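Local coordinates for tailspike protein (PDB 6E1R) that probably binds and cleaves capsular polysaccharide of its Acinetobacter host as the trimeric tailspike of the phage, at the interface of chains A and B. Coordinates in Å, arbitrary orientation; residue numbers count along the deposited sequence, not the author numbering. Chains: chain A/B, Tailspike protein.

Contact 1: the interface of chains A and B. Residues chain A 307, 336-338, 364; chain B 274-275, 299-300.
B:Gln275 lays its aliphatic stem against the phenol end of A:Tyr307, with CG of the glutamine 3.4 Å from CZ of the tyrosine; the two side chains run in opposite directions, and ring and amide planes stand 69° apart. The methyl CG2 of B:Thr274 packs 3.5 Å from CE1 of the A:His338 imidazole, crossing it at about a right angle. Beside them, the ring of B:Pro300 rests on the bare backbone of A:Gly336, and the backbone N of B:Ser299 lies over the centre of the A:Tyr364 ring, 3.9 Å above its plane. Further out, the hydroxyl OG of B:Ser299 meets ND1 of A:His338 in a 2.8 Å hydrogen bond whose direction is not settled. The imidazole reaches it with CG anti to the backbone N (chi1 -172°). The same OG accepts a hydrogen bond from the amide NE2 of B:Gln275, which also donates to the carbonyl O of A:Gly336 at 3.1 Å, from above the carbonyl plane. The bend at chi2 (-72°) brings the amide here, and with both partners near its plane the two bonds should set its rotation. The phenol OH of A:Tyr307 can donate to the carbonyl O of B:Thr274 at 3.0 Å; its closer approach to OG1 is doubtful. The patch joins strands 306-309, 337-338 and 364-367 and loop residue A:Gly336 of one parallel beta-helix to loops of its neighbour, probably fixing subunit register in the trimer.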
# COMPACT_ATOMS: atom_id res chain seq x y z
N TYR A 307 -3.51 13.17 1.50
CA TYR A 307 -4.22 14.20 2.24
C TYR A 307 -5.67 14.25 1.81
O TYR A 307 -5.99 14.16 0.62
CB TYR A 307 -3.59 15.58 2.03
CG TYR A 307 -2.19 15.74 2.57
CD1 TYR A 307 -1.10 15.22 1.87
CD2 TYR A 307 -1.94 16.43 3.75
CE1 TYR A 307 0.18 15.36 2.35
CE2 TYR A 307 -0.66 16.58 4.23
CZ TYR A 307 0.40 16.04 3.53
OH TYR A 307 1.68 16.19 4.01
N GLY A 336 -3.25 5.68 6.64
CA GLY A 336 -2.29 6.74 6.89
C GLY A 336 -2.58 8.02 6.14
O GLY A 336 -1.71 8.55 5.44
N ILE A 337 -3.80 8.54 6.29
CA ILE A 337 -4.23 9.74 5.59
C ILE A 337 -4.19 10.92 6.55
O ILE A 337 -4.65 10.82 7.69
CB ILE A 337 -5.65 9.56 5.01
CG1 ILE A 337 -5.74 8.24 4.25
CG2 ILE A 337 -6.01 10.72 4.10
CD1 ILE A 337 -4.75 8.12 3.12
N HIS A 338 -3.63 12.04 6.08
CA HIS A 338 -3.63 13.27 6.86
C HIS A 338 -4.96 13.98 6.60
O HIS A 338 -5.23 14.43 5.48
CB HIS A 338 -2.45 14.16 6.47
CG HIS A 338 -2.27 15.35 7.35
ND1 HIS A 338 -1.41 15.36 8.42
CD2 HIS A 338 -2.85 16.57 7.32
CE1 HIS A 338 -1.46 16.54 9.02
NE2 HIS A 338 -2.33 17.30 8.37
N TYR A 364 -4.50 11.00 10.80
CA TYR A 364 -4.06 12.10 11.64
C TYR A 364 -4.70 13.39 11.15
O TYR A 364 -4.61 13.72 9.96
CB TYR A 364 -2.53 12.22 11.61
CG TYR A 364 -1.95 13.27 12.53
CD1 TYR A 364 -1.81 14.59 12.13
CD2 TYR A 364 -1.51 12.93 13.81
CE1 TYR A 364 -1.28 15.55 12.96
CE2 TYR A 364 -0.97 13.88 14.65
CZ TYR A 364 -0.85 15.19 14.23
OH TYR A 364 -0.31 16.14 15.07
N THR B 274 4.66 16.49 7.35
CA THR B 274 3.67 15.42 7.28
C THR B 274 3.84 14.60 6.01
O THR B 274 4.28 15.11 4.97
CB THR B 274 2.25 15.99 7.32
OG1 THR B 274 2.07 16.91 6.24
CG2 THR B 274 2.01 16.71 8.63
N GLN B 275 3.49 13.32 6.10
CA GLN B 275 3.32 12.42 4.96
C GLN B 275 4.63 12.25 4.18
O GLN B 275 4.82 12.76 3.07
CB GLN B 275 2.19 12.93 4.05
CG GLN B 275 0.82 12.91 4.71
CD GLN B 275 0.29 11.50 4.88
OE1 GLN B 275 0.38 10.68 3.97
NE2 GLN B 275 -0.27 11.21 6.05
N SER B 299 1.97 13.38 11.53
CA SER B 299 1.25 12.50 10.61
C SER B 299 1.98 11.16 10.52
O SER B 299 3.15 11.07 10.90
CB SER B 299 1.10 13.16 9.24
OG SER B 299 -0.17 12.91 8.67
N PRO B 300 1.33 10.09 10.05
CA PRO B 300 1.99 8.78 10.03
C PRO B 300 3.13 8.71 9.02
O PRO B 300 3.22 9.50 8.08
CB PRO B 300 0.86 7.82 9.65
CG PRO B 300 -0.10 8.67 8.90
CD PRO B 300 -0.07 9.99 9.61

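Contact 2: the interface of chains A and B. Residues chain A 137-140, 225; chain B 128, 163, 192.
On the parallel beta-helix body, the short 3-10 helix 138-140 of chain A, with the residue before it and A:Tyr225, meets three loop residues of chain B, each with a positive phi. B:Thr128 lies against the start of the helix: its carbonyl O accepts a 2.9 Å hydrogen bond from the backbone N of A:Ala137. Its methyl CG2 faces two side chains, lying 3.5 Å from CD1 of the A:Phe140 ring and equally near the amide of A:Gln139, which it crosses at about a right angle. A:Gln139, bent at chi2 (-89°), brings OE1 to B:Ser163, whose OG donates in the carbonyl plane onto a lone pair at 2.7 Å. CG2 of A:Val138 packs on CB of the same serine. The phenol OH of A:Tyr225 donates to OE1 of B:Gln192 at 2.8 Å, again in the carbonyl plane; a bond from this OH to OG of B:Ser163, 3.1 Å away, could form only as an alternative to one of those two. CB of A:Gln139 lies over the centre of the tyrosine ring, which may help hold the ring in place. The polar bonds tie a turn of one subunit to three positions along the next, probably on neighbouring turns, and probably steady the trimer.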
# COMPACT_ATOMS: atom_id res chain seq x y z
N ALA A 137 6.84 22.72 -16.95
CA ALA A 137 6.40 21.86 -15.86
C ALA A 137 5.06 22.32 -15.31
O ALA A 137 4.83 23.52 -15.12
CB ALA A 137 7.44 21.82 -14.74
N VAL A 138 4.18 21.35 -15.05
CA VAL A 138 2.88 21.56 -14.42
C VAL A 138 2.06 22.58 -15.22
O VAL A 138 1.57 22.26 -16.31
CB VAL A 138 3.04 21.99 -12.95
CG1 VAL A 138 1.72 21.84 -12.20
CG2 VAL A 138 4.11 21.15 -12.28
N GLN A 139 1.91 23.80 -14.69
CA GLN A 139 0.96 24.73 -15.29
C GLN A 139 1.47 25.35 -16.59
O GLN A 139 0.66 25.87 -17.36
CB GLN A 139 0.60 25.85 -14.30
CG GLN A 139 1.71 26.85 -14.03
CD GLN A 139 2.60 26.44 -12.88
OE1 GLN A 139 2.81 25.25 -12.63
NE2 GLN A 139 3.13 27.43 -12.17
N PHE A 140 2.77 25.30 -16.85
CA PHE A 140 3.31 25.77 -18.12
C PHE A 140 3.62 24.62 -19.08
O PHE A 140 4.44 24.79 -19.99
CB PHE A 140 4.57 26.61 -17.89
CG PHE A 140 4.28 28.01 -17.42
CD1 PHE A 140 5.31 28.83 -16.98
CD2 PHE A 140 2.99 28.51 -17.43
CE1 PHE A 140 5.05 30.12 -16.54
CE2 PHE A 140 2.73 29.80 -17.00
CZ PHE A 140 3.76 30.60 -16.55
N TYR A 225 -4.90 25.08 -11.05
CA TYR A 225 -4.72 26.29 -11.83
C TYR A 225 -5.97 26.57 -12.66
O TYR A 225 -6.69 25.65 -13.06
CB TYR A 225 -3.50 26.18 -12.74
CG TYR A 225 -2.23 25.84 -11.99
CD1 TYR A 225 -1.45 26.84 -11.42
CD2 TYR A 225 -1.82 24.52 -11.85
CE1 TYR A 225 -0.29 26.53 -10.73
CE2 TYR A 225 -0.66 24.21 -11.17
CZ TYR A 225 0.10 25.22 -10.61
OH TYR A 225 1.25 24.91 -9.92
N THR B 128 8.36 26.23 -12.92
CA THR B 128 7.91 25.47 -14.08
C THR B 128 9.06 24.95 -14.93
O THR B 128 8.87 24.66 -16.12
CB THR B 128 6.94 26.28 -14.95
OG1 THR B 128 7.64 27.35 -15.58
CG2 THR B 128 5.81 26.85 -14.10
N SER B 163 6.66 24.12 -8.92
CA SER B 163 6.47 23.44 -10.20
C SER B 163 7.80 23.23 -10.90
O SER B 163 8.46 24.19 -11.30
CB SER B 163 5.50 24.21 -11.10
OG SER B 163 4.23 24.35 -10.50
N GLN B 192 6.00 20.85 -5.74
CA GLN B 192 5.38 20.23 -6.92
C GLN B 192 6.43 19.82 -7.95
O GLN B 192 6.38 20.21 -9.12
CB GLN B 192 4.32 21.15 -7.53
CG GLN B 192 3.11 21.38 -6.64
CD GLN B 192 2.04 22.20 -7.32
OE1 GLN B 192 2.32 22.98 -8.23
NE2 GLN B 192 0.79 22.01 -6.89

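Contact 3: the interface of chains A and B. Residues chain A 413, 415-417; chain B 420-422.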
# COMPACT_ATOMS: atom_id res chain seq x y z
N PHE A 413 -13.86 1.70 20.83
CA PHE A 413 -13.65 0.37 20.28
C PHE A 413 -12.79 0.45 19.03
O PHE A 413 -12.98 1.34 18.19
CB PHE A 413 -14.99 -0.29 19.96
CG PHE A 413 -15.93 -0.36 21.13
CD1 PHE A 413 -15.82 -1.38 22.06
CD2 PHE A 413 -16.92 0.60 21.30
CE1 PHE A 413 -16.68 -1.44 23.14
CE2 PHE A 413 -17.78 0.54 22.37
CZ PHE A 413 -17.66 -0.48 23.30
N ALA A 415 -12.85 -2.00 16.82
CA ALA A 415 -13.70 -2.62 15.80
C ALA A 415 -14.99 -3.07 16.47
O ALA A 415 -15.11 -3.07 17.70
CB ALA A 415 -12.99 -3.79 15.12
N ASP A 416 -15.95 -3.46 15.64
CA ASP A 416 -17.22 -3.94 16.17
C ASP A 416 -17.08 -5.34 16.75
O ASP A 416 -17.51 -5.61 17.88
CB ASP A 416 -18.30 -3.91 15.09
CG ASP A 416 -19.63 -4.43 15.58
OD1 ASP A 416 -20.18 -3.84 16.54
OD2 ASP A 416 -20.13 -5.43 15.01
N SER A 417 -16.46 -6.25 16.00
CA SER A 417 -16.37 -7.64 16.43
C SER A 417 -15.16 -8.31 15.78
O SER A 417 -14.74 -7.94 14.68
CB SER A 417 -17.65 -8.43 16.09
OG SER A 417 -17.83 -8.54 14.69
N PHE B 420 -13.34 -4.35 21.50
CA PHE B 420 -14.38 -4.75 20.57
C PHE B 420 -15.73 -4.72 21.26
O PHE B 420 -15.83 -4.94 22.47
CB PHE B 420 -14.13 -6.16 20.01
CG PHE B 420 -12.74 -6.37 19.47
CD1 PHE B 420 -12.26 -5.61 18.42
CD2 PHE B 420 -11.92 -7.35 20.02
CE1 PHE B 420 -10.99 -5.81 17.92
CE2 PHE B 420 -10.64 -7.55 19.52
CZ PHE B 420 -10.18 -6.78 18.47
N GLN B 421 -16.78 -4.43 20.49
CA GLN B 421 -18.14 -4.51 21.01
C GLN B 421 -18.65 -5.94 21.11
O GLN B 421 -19.59 -6.19 21.87
CB GLN B 421 -19.09 -3.68 20.13
CG GLN B 421 -18.96 -2.18 20.33
CD GLN B 421 -20.10 -1.41 19.70
OE1 GLN B 421 -20.73 -1.87 18.75
NE2 GLN B 421 -20.38 -0.22 20.22
N ALA B 422 -18.05 -6.87 20.38
CA ALA B 422 -18.44 -8.27 20.43
C ALA B 422 -17.26 -9.13 20.01
O ALA B 422 -16.35 -8.67 19.32
CB ALA B 422 -19.65 -8.55 19.53
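Two parallel beta bridges, A:Ala415 with B:Phe420 and A:Ser417 with B:Ala422, bring the backbones of the two chains side by side, with A:Asp416 and B:Gln421 between them. This small inter-subunit strand pairing, just before the C-terminal part, probably contributes to holding the trimer. At this step the carbonyl O of A:Asp416 takes a weak hydrogen bond from the backbone N of B:Ala422, 2.9 Å long and bent to 126° at the hydrogen. The N of B:Gln421 is about as near to that oxygen, but its N-H points away. The main side-chain contact is made by B:Gln421, whose CG stands over the centre of the A:Phe413 ring, 3.4 Å from the centroid, in a CH-pi contact. Extended beyond CG, the glutamine carries its amide out over the rim, still on the same face, with NE2 3.5 Å from CE2 of A:Phe413 and the amide plane turned 72° from that of the ring. At another part of its rim, CD1 of A:Phe413 lies 3.4 Å from the backbone C of B:Phe420. B:Phe420 points away from B:Gln421 and touches CB of A:Ala415 with CD1, at 3.8 Å; the carbonyl O of A:Ala415 lies in plane at the edge of the ring. OE1 of B:Gln421 comes 3.0 Å from the carboxylate OD1 of A:Asp416, a clash of two acceptors as built; the amide may be turned over, with carboxylate and amide planes 69° apart.

Contact 1 lies between the others along the long axis of the spike: the centres of its C-alpha atoms are about 24 Å from those of contact 2 and about 25 Å from those of contact 3, while contacts 2 and 3 are about 47 Å apart. No residue is shared. Contacts 1 and 2 rely largely on side-chain bonds to loops of chain B, whereas contact 3 pairs short strands just before the C-terminal part, drawing on 415, 417-420 and 422-425. With three copies in the assembly, such patches would recur around the axis and probably join the subunits over at least this stretch of the spike.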